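Trimeric intracellular cation channel type 1B.2 (Caenorhabditis elegans, PDB 5EIK) forms a homotrimeric potassium channel of intracellular membranes that binds phosphatidylinositol 4,5-bisphosphate and may supply counter-ion current during calcium release. Local coordinates at residues 41-44 with 45-49; 95-98 with 99-103; 198-201 with 202-206. All coordinates share one frame; numbering follows the deposited sequence.

How the contacts relate
Going from the N terminus, the three contacts follow one another in series; none nests in or crosses another, and none closes a loop, since each is a local contact along one helix, contact 1 running on into the residues that follow it. Contact 1 is at the cytoplasmic end of transmembrane helix 30-47, where G48 is the first residue to leave helical angles. Contact 2 lies within helix 92-107, which packs against helices 30-47 and 59-70; its centre is about 17 Å from that of contact 1. Contact 3, in helix 194-209, lies on the opposite side of the chain's centre from both, about 30 Å away between centres, and packs among helices 120-148, 153-165 and 218-238.

Contact 1 of 3, residues 41-44 with 45-49; sequences LSVR and HDLGP
H45 N bonds to L41 O at 2.8 Å and D46 N to S42 O, but the next turn slackens: L47 N makes only weak bonds, to V43 O and R44 O. The L47 N to R44 O distance is 3.3 Å. The side chains of V43 and L47 run side by side, with V43 CG1 4.1 Å from L47 CD1. On another side of the helix the D46 carboxylate folds back beside its own backbone N (chi1 -69°), which sets OD2 3.2 Å from S42 O, an acceptor beside an acceptor. K171 forms a long, weak ion pair with OD2, and an alanine at D46 would probably leave that lysine without this partner. The R44 chain is extended from CG to NE, and its guanidinium forms a salt bridge with D111 and a cation-pi contact with F114. G48 is the first residue to leave helical angles, with positive phi (97°), where a CB would be jammed against the carbonyl O of L47. Weakened bonds followed by a glycine of positive phi are typical of a helix C-terminal end, here the cytoplasmic end of the first transmembrane helix.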
ATOM      1  N   LEU A  41      -4.377   6.295  23.181  1.00 33.93           N
ATOM      2  CA  LEU A  41      -4.757   5.289  24.150  1.00 44.04           C
ATOM      3  C   LEU A  41      -4.922   3.965  23.418  1.00 42.42           C
ATOM      4  O   LEU A  41      -4.560   2.910  23.931  1.00 41.46           O
ATOM      5  CB  LEU A  41      -6.074   5.675  24.833  1.00 42.46           C
ATOM      6  CG  LEU A  41      -6.017   6.957  25.665  1.00 46.04           C
ATOM      7  CD1 LEU A  41      -7.383   7.257  26.265  1.00 43.30           C
ATOM      8  CD2 LEU A  41      -4.965   6.803  26.750  1.00 38.69           C
ATOM      9  N   SER A  42      -5.467   4.028  22.210  1.00 46.63           N
ATOM     10  CA  SER A  42      -5.682   2.827  21.417  1.00 42.79           C
ATOM     11  C   SER A  42      -4.340   2.198  21.035  1.00 38.79           C
ATOM     12  O   SER A  42      -4.137   0.991  21.190  1.00 36.51           O
ATOM     13  CB  SER A  42      -6.499   3.171  20.169  1.00 45.85           C
ATOM     14  OG  SER A  42      -6.767   2.012  19.404  1.00 69.55           O
ATOM     15  N   VAL A  43      -3.416   3.012  20.545  1.00 29.29           N
ATOM     16  CA  VAL A  43      -2.113   2.488  20.171  1.00 34.57           C
ATOM     17  C   VAL A  43      -1.431   1.897  21.401  1.00 41.96           C
ATOM     18  O   VAL A  43      -0.761   0.872  21.309  1.00 40.83           O
ATOM     19  CB  VAL A  43      -1.207   3.581  19.572  1.00 36.29           C
ATOM     20  CG1 VAL A  43       0.203   3.047  19.395  1.00 26.80           C
ATOM     21  CG2 VAL A  43      -1.762   4.035  18.226  1.00 33.20           C
ATOM     22  N   ARG A  44      -1.609   2.544  22.548  1.00 39.53           N
ATOM     23  CA  ARG A  44      -1.003   2.066  23.783  1.00 42.92           C
ATOM     24  C   ARG A  44      -1.612   0.739  24.230  1.00 43.89           C
ATOM     25  O   ARG A  44      -0.903  -0.150  24.700  1.00 53.45           O
ATOM     26  CB  ARG A  44      -1.150   3.118  24.885  1.00 39.42           C
ATOM     27  CG  ARG A  44      -0.661   2.657  26.241  1.00 47.06           C
ATOM     28  CD  ARG A  44      -0.315   3.831  27.160  1.00 45.34           C
ATOM     29  NE  ARG A  44      -0.087   3.371  28.526  1.00 42.10           N
ATOM     30  CZ  ARG A  44       0.367   4.132  29.513  1.00 39.08           C
ATOM     31  NH1 ARG A  44       0.652   5.407  29.300  1.00 34.47           N
ATOM     32  NH2 ARG A  44       0.536   3.611  30.719  1.00 44.21           N
ATOM     33  N   HIS A  45      -2.922   0.596  24.080  1.00 47.61           N
ATOM     34  CA  HIS A  45      -3.578  -0.651  24.450  1.00 52.20           C
ATOM     35  C   HIS A  45      -3.091  -1.764  23.511  1.00 60.60           C
ATOM     36  O   HIS A  45      -2.799  -2.878  23.950  1.00 59.17           O
ATOM     37  CB  HIS A  45      -5.095  -0.505  24.339  1.00 48.04           C
ATOM     38  CG  HIS A  45      -5.846  -1.760  24.656  1.00 68.45           C
ATOM     39  ND1 HIS A  45      -5.938  -2.273  25.934  1.00 69.99           N
ATOM     40  CD2 HIS A  45      -6.534  -2.615  23.861  1.00 66.49           C
ATOM     41  CE1 HIS A  45      -6.648  -3.386  25.910  1.00 70.04           C
ATOM     42  NE2 HIS A  45      -7.022  -3.615  24.664  1.00 70.48           N
ATOM     43  N   ASP A  46      -2.991  -1.452  22.221  1.00 57.03           N
ATOM     44  CA  ASP A  46      -2.540  -2.433  21.247  1.00 58.51           C
ATOM     45  C   ASP A  46      -1.066  -2.811  21.401  1.00 61.65           C
ATOM     46  O   ASP A  46      -0.642  -3.855  20.915  1.00 62.95           O
ATOM     47  CB  ASP A  46      -2.803  -1.933  19.819  1.00 64.79           C
ATOM     48  CG  ASP A  46      -4.290  -1.872  19.484  1.00 78.52           C
ATOM     49  OD1 ASP A  46      -5.050  -2.728  19.985  1.00 86.17           O
ATOM     50  OD2 ASP A  46      -4.700  -0.983  18.708  1.00 81.17           O
ATOM     51  N   LEU A  47      -0.285  -1.971  22.076  1.00 61.44           N
ATOM     52  CA  LEU A  47       1.134  -2.256  22.268  1.00 58.18           C
ATOM     53  C   LEU A  47       1.388  -3.302  23.344  1.00 66.45           C
ATOM     54  O   LEU A  47       2.435  -3.946  23.352  1.00 70.72           O
ATOM     55  CB  LEU A  47       1.900  -0.976  22.603  1.00 55.30           C
ATOM     56  CG  LEU A  47       2.355  -0.154  21.394  1.00 57.96           C
ATOM     57  CD1 LEU A  47       2.967   1.166  21.846  1.00 47.96           C
ATOM     58  CD2 LEU A  47       3.363  -0.969  20.589  1.00 52.36           C
ATOM     59  N   GLY A  48       0.439  -3.466  24.259  1.00 70.69           N
ATOM     60  CA  GLY A  48       0.601  -4.462  25.304  1.00 77.70           C
ATOM     61  C   GLY A  48       1.125  -3.993  26.651  1.00 82.62           C
ATOM     62  O   GLY A  48       1.231  -2.794  26.906  1.00 80.78           O
ATOM     63  N   PRO A  49       1.464  -4.942  27.541  1.00 88.35           N
ATOM     64  CA  PRO A  49       1.984  -4.707  28.893  1.00 87.58           C
ATOM     65  C   PRO A  49       3.320  -3.977  28.899  1.00 87.06           C
ATOM     66  O   PRO A  49       3.617  -3.203  29.809  1.00 85.97           O
ATOM     67  CB  PRO A  49       2.113  -6.118  29.464  1.00 89.99           C
ATOM     68  CG  PRO A  49       1.083  -6.896  28.702  1.00 92.37           C
ATOM     69  CD  PRO A  49       1.281  -6.384  27.307  1.00 90.00           C
TER

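Contact 2 of 3, residues 95-98 with 99-103; sequences ILLG and SIVWY. With CPL (1-palmitoyl-2-linoleoyl-sn-glycero-3-phosphocholine), chain C.
S99 sends both its hydroxyl and its amide back to the carbonyl of I95, one turn earlier in helix 92-107. The S99 OG to I95 O bond measures 2.6 Å and the S99 N to I95 O bond 2.9 Å, and the two donors reach the oxygen from opposite faces of its carbonyl plane. The serine torsion makes this possible: OG stands beside its own backbone N (chi1 -52°), pointing back toward the preceding turn. W63 NE1 is also hydrogen-bonded to OG, so the buried hydroxyl is held by two hydrogen bonds. Packing here is close, with the short hydroxyl bond on one hand and the burial of S99 against M67 and W63 on the other. G98 O accepts W102 N at 3.0 Å, while the W102 indole, CG anti to the backbone N (chi1 160°), reaches outward from the helix to meet W63 and Y107 edge-to-face.

The side turned to lipid is looser and apolar. L96 and I100 cross obliquely, CG of the leucine lying 3.9 Å from CD1 of the isoleucine, and the phosphatidylcholine continues this surface: L96 CD1 is 3.8 Å from C14 of one acyl chain, and I100 CD1 is 3.9 Å from C21 farther along it. At the glycerol, the Y103 ring carries the lipid ester oxygen O2 over one face, offset toward the rim, with Y103 CZ 3.5 Å from O2. L96, I100 and Y103, with S99 through its carbonyl oxygen, contribute to the observed lipid pocket, which R56 and Y107 complete.

On the protein side, L97 and V101 pack on Y36 of helix 30-47, S99 and W102 meet helix 59-70, and I95 touches L154 of a second subunit.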
ATOM      1  N   ILE A  95      -0.012  18.681  13.746  1.00 35.68           N
ATOM      2  CA  ILE A  95       1.055  17.744  14.070  1.00 36.46           C
ATOM      3  C   ILE A  95       1.671  18.062  15.419  1.00 36.93           C
ATOM      4  O   ILE A  95       2.017  17.154  16.182  1.00 41.34           O
ATOM      5  CB  ILE A  95       2.153  17.757  12.994  1.00 37.98           C
ATOM      6  CG1 ILE A  95       1.539  17.416  11.641  1.00 43.55           C
ATOM      7  CG2 ILE A  95       3.238  16.755  13.333  1.00 34.05           C
ATOM      8  CD1 ILE A  95       0.762  16.118  11.638  1.00 45.87           C
ATOM      9  N   LEU A  96       1.807  19.348  15.726  1.00 35.45           N
ATOM     10  CA  LEU A  96       2.379  19.724  17.012  1.00 37.26           C
ATOM     11  C   LEU A  96       1.451  19.291  18.140  1.00 35.83           C
ATOM     12  O   LEU A  96       1.888  18.640  19.088  1.00 39.71           O
ATOM     13  CB  LEU A  96       2.609  21.228  17.104  1.00 40.03           C
ATOM     14  CG  LEU A  96       3.203  21.624  18.459  1.00 49.40           C
ATOM     15  CD1 LEU A  96       4.543  20.935  18.681  1.00 49.16           C
ATOM     16  CD2 LEU A  96       3.386  23.100  18.506  1.00 40.97           C
ATOM     17  N   LEU A  97       0.167  19.634  18.028  1.00 33.39           N
ATOM     18  CA  LEU A  97      -0.804  19.264  19.053  1.00 28.18           C
ATOM     19  C   LEU A  97      -0.840  17.741  19.210  1.00 38.41           C
ATOM     20  O   LEU A  97      -0.911  17.223  20.326  1.00 40.51           O
ATOM     21  CB  LEU A  97      -2.204  19.795  18.698  1.00 28.98           C
ATOM     22  CG  LEU A  97      -3.354  19.458  19.667  1.00 32.14           C
ATOM     23  CD1 LEU A  97      -3.061  19.980  21.060  1.00 27.37           C
ATOM     24  CD2 LEU A  97      -4.655  20.051  19.164  1.00 33.53           C
ATOM     25  N   GLY A  98      -0.780  17.032  18.085  1.00 37.26           N
ATOM     26  CA  GLY A  98      -0.798  15.583  18.121  1.00 32.83           C
ATOM     27  C   GLY A  98       0.426  15.001  18.804  1.00 34.39           C
ATOM     28  O   GLY A  98       0.332  14.041  19.573  1.00 33.66           O
ATOM     29  N   SER A  99       1.586  15.576  18.526  1.00 30.76           N
ATOM     30  CA  SER A  99       2.817  15.099  19.146  1.00 39.41           C
ATOM     31  C   SER A  99       2.822  15.388  20.653  1.00 37.50           C
ATOM     32  O   SER A  99       3.318  14.583  21.454  1.00 36.23           O
ATOM     33  CB  SER A  99       4.019  15.767  18.490  1.00 40.60           C
ATOM     34  OG  SER A  99       3.956  15.606  17.089  1.00 43.58           O
ATOM     35  N   ILE A 100       2.265  16.531  21.040  1.00 33.38           N
ATOM     36  CA  ILE A 100       2.213  16.892  22.453  1.00 32.78           C
ATOM     37  C   ILE A 100       1.310  15.924  23.209  1.00 32.84           C
ATOM     38  O   ILE A 100       1.669  15.434  24.284  1.00 34.74           O
ATOM     39  CB  ILE A 100       1.723  18.328  22.637  1.00 36.59           C
ATOM     40  CG1 ILE A 100       2.807  19.296  22.156  1.00 39.09           C
ATOM     41  CG2 ILE A 100       1.388  18.593  24.100  1.00 41.72           C
ATOM     42  CD1 ILE A 100       2.361  20.748  22.127  1.00 41.71           C
ATOM     43  N   VAL A 101       0.148  15.634  22.639  1.00 30.19           N
ATOM     44  CA  VAL A 101      -0.770  14.697  23.267  1.00 31.41           C
ATOM     45  C   VAL A 101      -0.076  13.344  23.402  1.00 35.20           C
ATOM     46  O   VAL A 101      -0.112  12.723  24.465  1.00 39.94           O
ATOM     47  CB  VAL A 101      -2.072  14.530  22.444  1.00 35.64           C
ATOM     48  CG1 VAL A 101      -2.839  13.297  22.911  1.00 26.15           C
ATOM     49  CG2 VAL A 101      -2.943  15.775  22.592  1.00 29.78           C
ATOM     50  N   TRP A 102       0.558  12.891  22.321  1.00 35.93           N
ATOM     51  CA  TRP A 102       1.268  11.614  22.325  1.00 33.83           C
ATOM     52  C   TRP A 102       2.335  11.601  23.423  1.00 33.20           C
ATOM     53  O   TRP A 102       2.478  10.618  24.152  1.00 35.26           O
ATOM     54  CB  TRP A 102       1.931  11.352  20.967  1.00 23.87           C
ATOM     55  CG  TRP A 102       3.040  10.347  21.045  1.00 24.45           C
ATOM     56  CD1 TRP A 102       2.914   8.982  21.126  1.00 32.23           C
ATOM     57  CD2 TRP A 102       4.437  10.628  21.158  1.00 26.51           C
ATOM     58  NE1 TRP A 102       4.151   8.400  21.290  1.00 32.89           N
ATOM     59  CE2 TRP A 102       5.105   9.382  21.313  1.00 27.81           C
ATOM     60  CE3 TRP A 102       5.194  11.810  21.148  1.00 27.47           C
ATOM     61  CZ2 TRP A 102       6.493   9.286  21.456  1.00 28.62           C
ATOM     62  CZ3 TRP A 102       6.582  11.716  21.290  1.00 29.57           C
ATOM     63  CH2 TRP A 102       7.214  10.460  21.441  1.00 33.44           C
ATOM     64  N   TYR A 103       3.091  12.688  23.531  1.00 30.22           N
ATOM     65  CA  TYR A 103       4.123  12.781  24.556  1.00 31.19           C
ATOM     66  C   TYR A 103       3.515  12.667  25.950  1.00 32.47           C
ATOM     67  O   TYR A 103       4.038  11.954  26.813  1.00 30.64           O
ATOM     68  CB  TYR A 103       4.872  14.105  24.462  1.00 36.10           C
ATOM     69  CG  TYR A 103       5.925  14.234  25.533  1.00 42.87           C
ATOM     70  CD1 TYR A 103       7.141  13.568  25.424  1.00 45.38           C
ATOM     71  CD2 TYR A 103       5.679  14.966  26.692  1.00 47.85           C
ATOM     72  CE1 TYR A 103       8.084  13.622  26.441  1.00 52.72           C
ATOM     73  CE2 TYR A 103       6.614  15.027  27.715  1.00 50.28           C
ATOM     74  CZ  TYR A 103       7.814  14.355  27.583  1.00 55.75           C
ATOM     75  OH  TYR A 103       8.755  14.423  28.584  1.00 63.55           O
TER
HETATM   76  C1  CPL C 302      10.876  16.201  24.046  1.00157.05           C
HETATM   77  C2  CPL C 302       9.613  17.045  24.511  1.00150.58           C
HETATM   78  C3  CPL C 302       8.313  16.615  23.765  1.00144.30           C
HETATM   79  C4  CPL C 302      10.832  11.960  24.427  1.00158.89           C
HETATM   80  C5  CPL C 302      11.910  10.947  24.846  1.00155.51           C
HETATM   81  C6  CPL C 302      10.791  10.093  27.089  1.00154.06           C
HETATM   82  C7  CPL C 302      12.055   8.566  25.497  1.00154.33           C
HETATM   83  C8  CPL C 302      12.651  10.080  26.511  1.00154.67           C
HETATM   84  C11 CPL C 302       7.218  17.660  21.683  1.00123.37           C
HETATM   85  C12 CPL C 302       7.258  18.974  20.862  1.00122.55           C
HETATM   86  C13 CPL C 302       7.747  20.227  21.656  1.00121.44           C
HETATM   87  C14 CPL C 302       6.704  21.369  21.734  1.00123.44           C
HETATM   88  C15 CPL C 302       7.291  22.776  22.031  1.00123.99           C
HETATM   89  C16 CPL C 302       6.407  23.927  21.449  1.00126.01           C
HETATM   90  C17 CPL C 302       4.960  23.965  21.959  1.00129.22           C
HETATM   91  C18 CPL C 302       4.702  25.065  23.070  1.00131.51           C
HETATM   92  C19 CPL C 302       3.818  24.625  24.316  1.00131.80           C
HETATM   93  C20 CPL C 302       2.331  25.090  24.379  1.00131.37           C
HETATM   94  C21 CPL C 302       1.279  24.052  23.951  1.00130.79           C
HETATM   95  C22 CPL C 302       0.740  23.236  25.142  1.00129.25           C
HETATM   96  C23 CPL C 302      -0.733  22.893  25.123  1.00128.17           C
HETATM   97  C24 CPL C 302      -1.075  21.553  25.824  1.00128.68           C
HETATM   98  C25 CPL C 302      -2.157  20.772  25.057  1.00131.24           C
HETATM   99  C26 CPL C 302      -2.602  19.559  25.841  1.00129.32           C
HETATM  100  C31 CPL C 302       9.390  18.034  27.000  1.00149.47           C
HETATM  101  C32 CPL C 302       8.818  19.380  26.542  1.00149.47           C
HETATM  102  C33 CPL C 302       8.121  20.156  27.716  1.00147.16           C
HETATM  103  C34 CPL C 302       8.683  21.574  27.895  1.00147.45           C
HETATM  104  C35 CPL C 302       7.738  22.701  27.411  1.00148.25           C
HETATM  105  C36 CPL C 302       8.493  23.804  26.630  1.00150.88           C
HETATM  106  C37 CPL C 302       7.866  25.193  26.725  1.00153.15           C
HETATM  107  C38 CPL C 302       8.870  26.287  26.992  1.00153.95           C
HETATM  108  C39 CPL C 302       8.321  27.215  28.101  1.00153.08           C
HETATM  109  C40 CPL C 302       9.011  27.644  29.185  1.00151.45           C
HETATM  110  C41 CPL C 302      10.454  28.159  29.155  1.00149.93           C
HETATM  111  C42 CPL C 302      10.425  29.647  28.762  1.00148.28           C
HETATM  112  C43 CPL C 302      11.064  30.129  27.662  1.00147.81           C
HETATM  113  C44 CPL C 302      10.554  29.901  26.249  1.00147.66           C
HETATM  114  C45 CPL C 302      11.490  29.083  25.356  1.00146.70           C
HETATM  115  N   CPL C 302      11.422   9.864  25.760  1.00154.39           N
HETATM  116  O2  CPL C 302       9.504  16.916  25.991  1.00149.33           O
HETATM  117  O3  CPL C 302       8.452  17.268  22.460  1.00132.38           O
HETATM  118  O11 CPL C 302       6.166  16.937  21.688  1.00115.32           O
HETATM  119  O31 CPL C 302       9.754  17.879  28.189  1.00149.02           O
HETATM  120  O1P CPL C 302      11.428  14.300  21.562  1.00167.43           O
HETATM  121  O2P CPL C 302      12.887  13.811  23.555  1.00169.48           O
HETATM  122  O3P CPL C 302      10.506  14.748  23.942  1.00165.79           O
HETATM  123  O4P CPL C 302      10.870  12.357  23.029  1.00163.35           O
HETATM  124  P   CPL C 302      11.457  13.826  23.022  1.00168.03           P

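Contact 3 of 3, residues 198-201 with 202-206; sequences CVIA and SIVFT
S202 opens the second half of this run of helix 194-209, S202 N bonded to C198 O at 2.8 Å while its CB presses to 3.1 Å from the same oxygen. With OG anti to the backbone N (chi1 -170°), the buried hydroxyl turns to the neighbouring helix 153-165 and donates to the carbonyl of I157; C198, one turn earlier, packs on A165 and lies close to the PIP2-binding R134. I203 comes next, its amide on V199 O and its side chain aligned with that of V199, both pointing the same way, V199 CG1 4.1 Å from I203 CD1. V199 also touches a bound decyl maltoside.

V204 N meets I200 O in a nearly straight bond (N-H...O angle 172°), and V204 CG2 sits 3.3 Å from that same carbonyl oxygen. The CG2 methyls of I200 and V204 approach one another at 4.3 Å, so these two and the V199-I203 pair form apolar contacts between successive turns. These i to i+4 contacts belong to the sixth transmembrane helix of the TRIC channel, and its V199 and I200 side chains pack on F60 of a third subunit.

F205 follows with its amide on A201 O. CG lies beside the backbone N (chi1 -69°), which brings one ring face over the A201 carbonyl oxygen, 3.3 Å from CD2 of F205; the small A201 methyl and the ring both pack on V225 of helix 218-238. Last, T206 grips S202 O twice, with N and with OG1, from opposite faces of the carbonyl plane. The OG1 bond, 2.9 Å to S202 O, comes from above that plane, and the threonine side chain also packs on V142, Q156 and I157.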
ATOM      1  N   CYS A 198     -20.414   5.478   9.067  1.00 33.59           N
ATOM      2  CA  CYS A 198     -19.687   6.459   8.261  1.00 36.67           C
ATOM      3  C   CYS A 198     -20.168   6.368   6.814  1.00 36.51           C
ATOM      4  O   CYS A 198     -20.207   7.373   6.095  1.00 36.89           O
ATOM      5  CB  CYS A 198     -18.180   6.195   8.281  1.00 44.91           C
ATOM      6  SG  CYS A 198     -17.336   6.518   9.833  1.00 55.47           S
ATOM      7  N   VAL A 199     -20.519   5.157   6.385  1.00 32.39           N
ATOM      8  CA  VAL A 199     -21.000   4.952   5.021  1.00 35.39           C
ATOM      9  C   VAL A 199     -22.311   5.699   4.865  1.00 37.36           C
ATOM     10  O   VAL A 199     -22.478   6.494   3.933  1.00 34.19           O
ATOM     11  CB  VAL A 199     -21.211   3.445   4.709  1.00 39.93           C
ATOM     12  CG1 VAL A 199     -21.860   3.265   3.330  1.00 29.86           C
ATOM     13  CG2 VAL A 199     -19.864   2.723   4.733  1.00 31.60           C
ATOM     14  N   ILE A 200     -23.231   5.467   5.797  1.00 39.50           N
ATOM     15  CA  ILE A 200     -24.534   6.134   5.762  1.00 41.65           C
ATOM     16  C   ILE A 200     -24.361   7.648   5.820  1.00 39.88           C
ATOM     17  O   ILE A 200     -24.918   8.378   5.000  1.00 38.81           O
ATOM     18  CB  ILE A 200     -25.439   5.668   6.933  1.00 44.36           C
ATOM     19  CG1 ILE A 200     -25.718   4.166   6.807  1.00 46.77           C
ATOM     20  CG2 ILE A 200     -26.752   6.438   6.931  1.00 42.36           C
ATOM     21  CD1 ILE A 200     -26.264   3.754   5.449  1.00 50.10           C
ATOM     22  N   ALA A 201     -23.578   8.115   6.784  1.00 35.58           N
ATOM     23  CA  ALA A 201     -23.338   9.544   6.926  1.00 41.02           C
ATOM     24  C   ALA A 201     -22.776  10.127   5.634  1.00 42.04           C
ATOM     25  O   ALA A 201     -23.167  11.217   5.197  1.00 40.26           O
ATOM     26  CB  ALA A 201     -22.362   9.807   8.081  1.00 36.68           C
ATOM     27  N   SER A 202     -21.858   9.393   5.020  1.00 34.89           N
ATOM     28  CA  SER A 202     -21.231   9.855   3.788  1.00 40.30           C
ATOM     29  C   SER A 202     -22.230   9.957   2.640  1.00 37.15           C
ATOM     30  O   SER A 202     -22.239  10.942   1.894  1.00 32.53           O
ATOM     31  CB  SER A 202     -20.084   8.922   3.400  1.00 44.37           C
ATOM     32  OG  SER A 202     -19.329   9.483   2.349  1.00 44.51           O
ATOM     33  N   ILE A 203     -23.061   8.930   2.492  1.00 28.92           N
ATOM     34  CA  ILE A 203     -24.078   8.925   1.449  1.00 34.90           C
ATOM     35  C   ILE A 203     -24.996  10.132   1.662  1.00 36.58           C
ATOM     36  O   ILE A 203     -25.259  10.909   0.739  1.00 34.95           O
ATOM     37  CB  ILE A 203     -24.918   7.631   1.509  1.00 38.39           C
ATOM     38  CG1 ILE A 203     -24.108   6.463   0.955  1.00 39.29           C
ATOM     39  CG2 ILE A 203     -26.232   7.816   0.757  1.00 31.63           C
ATOM     40  CD1 ILE A 203     -24.773   5.120   1.152  1.00 35.88           C
ATOM     41  N   VAL A 204     -25.461  10.285   2.894  1.00 30.16           N
ATOM     42  CA  VAL A 204     -26.353  11.376   3.267  1.00 35.64           C
ATOM     43  C   VAL A 204     -25.785  12.749   2.945  1.00 41.57           C
ATOM     44  O   VAL A 204     -26.497  13.605   2.431  1.00 40.88           O
ATOM     45  CB  VAL A 204     -26.699  11.304   4.772  1.00 40.11           C
ATOM     46  CG1 VAL A 204     -27.330  12.610   5.240  1.00 41.29           C
ATOM     47  CG2 VAL A 204     -27.659  10.141   5.016  1.00 31.30           C
ATOM     48  N   PHE A 205     -24.509  12.967   3.247  1.00 46.96           N
ATOM     49  CA  PHE A 205     -23.888  14.255   2.968  1.00 34.22           C
ATOM     50  C   PHE A 205     -23.689  14.444   1.476  1.00 38.60           C
ATOM     51  O   PHE A 205     -23.731  15.562   0.972  1.00 39.32           O
ATOM     52  CB  PHE A 205     -22.531  14.375   3.678  1.00 30.79           C
ATOM     53  CG  PHE A 205     -22.630  14.487   5.173  1.00 40.50           C
ATOM     54  CD1 PHE A 205     -23.732  15.103   5.773  1.00 43.50           C
ATOM     55  CD2 PHE A 205     -21.605  14.013   5.983  1.00 36.04           C
ATOM     56  CE1 PHE A 205     -23.805  15.242   7.154  1.00 39.17           C
ATOM     57  CE2 PHE A 205     -21.668  14.149   7.368  1.00 34.84           C
ATOM     58  CZ  PHE A 205     -22.773  14.764   7.955  1.00 41.97           C
ATOM     59  N   THR A 206     -23.457  13.347   0.767  1.00 43.29           N
ATOM     60  CA  THR A 206     -23.262  13.428  -0.667  1.00 44.76           C
ATOM     61  C   THR A 206     -24.582  13.838  -1.292  1.00 44.81           C
ATOM     62  O   THR A 206     -24.637  14.792  -2.075  1.00 40.34           O
ATOM     63  CB  THR A 206     -22.800  12.079  -1.247  1.00 52.78           C
ATOM     64  OG1 THR A 206     -21.497  11.771  -0.736  1.00 54.88           O
ATOM     65  CG2 THR A 206     -22.732  12.140  -2.766  1.00 46.38           C
TER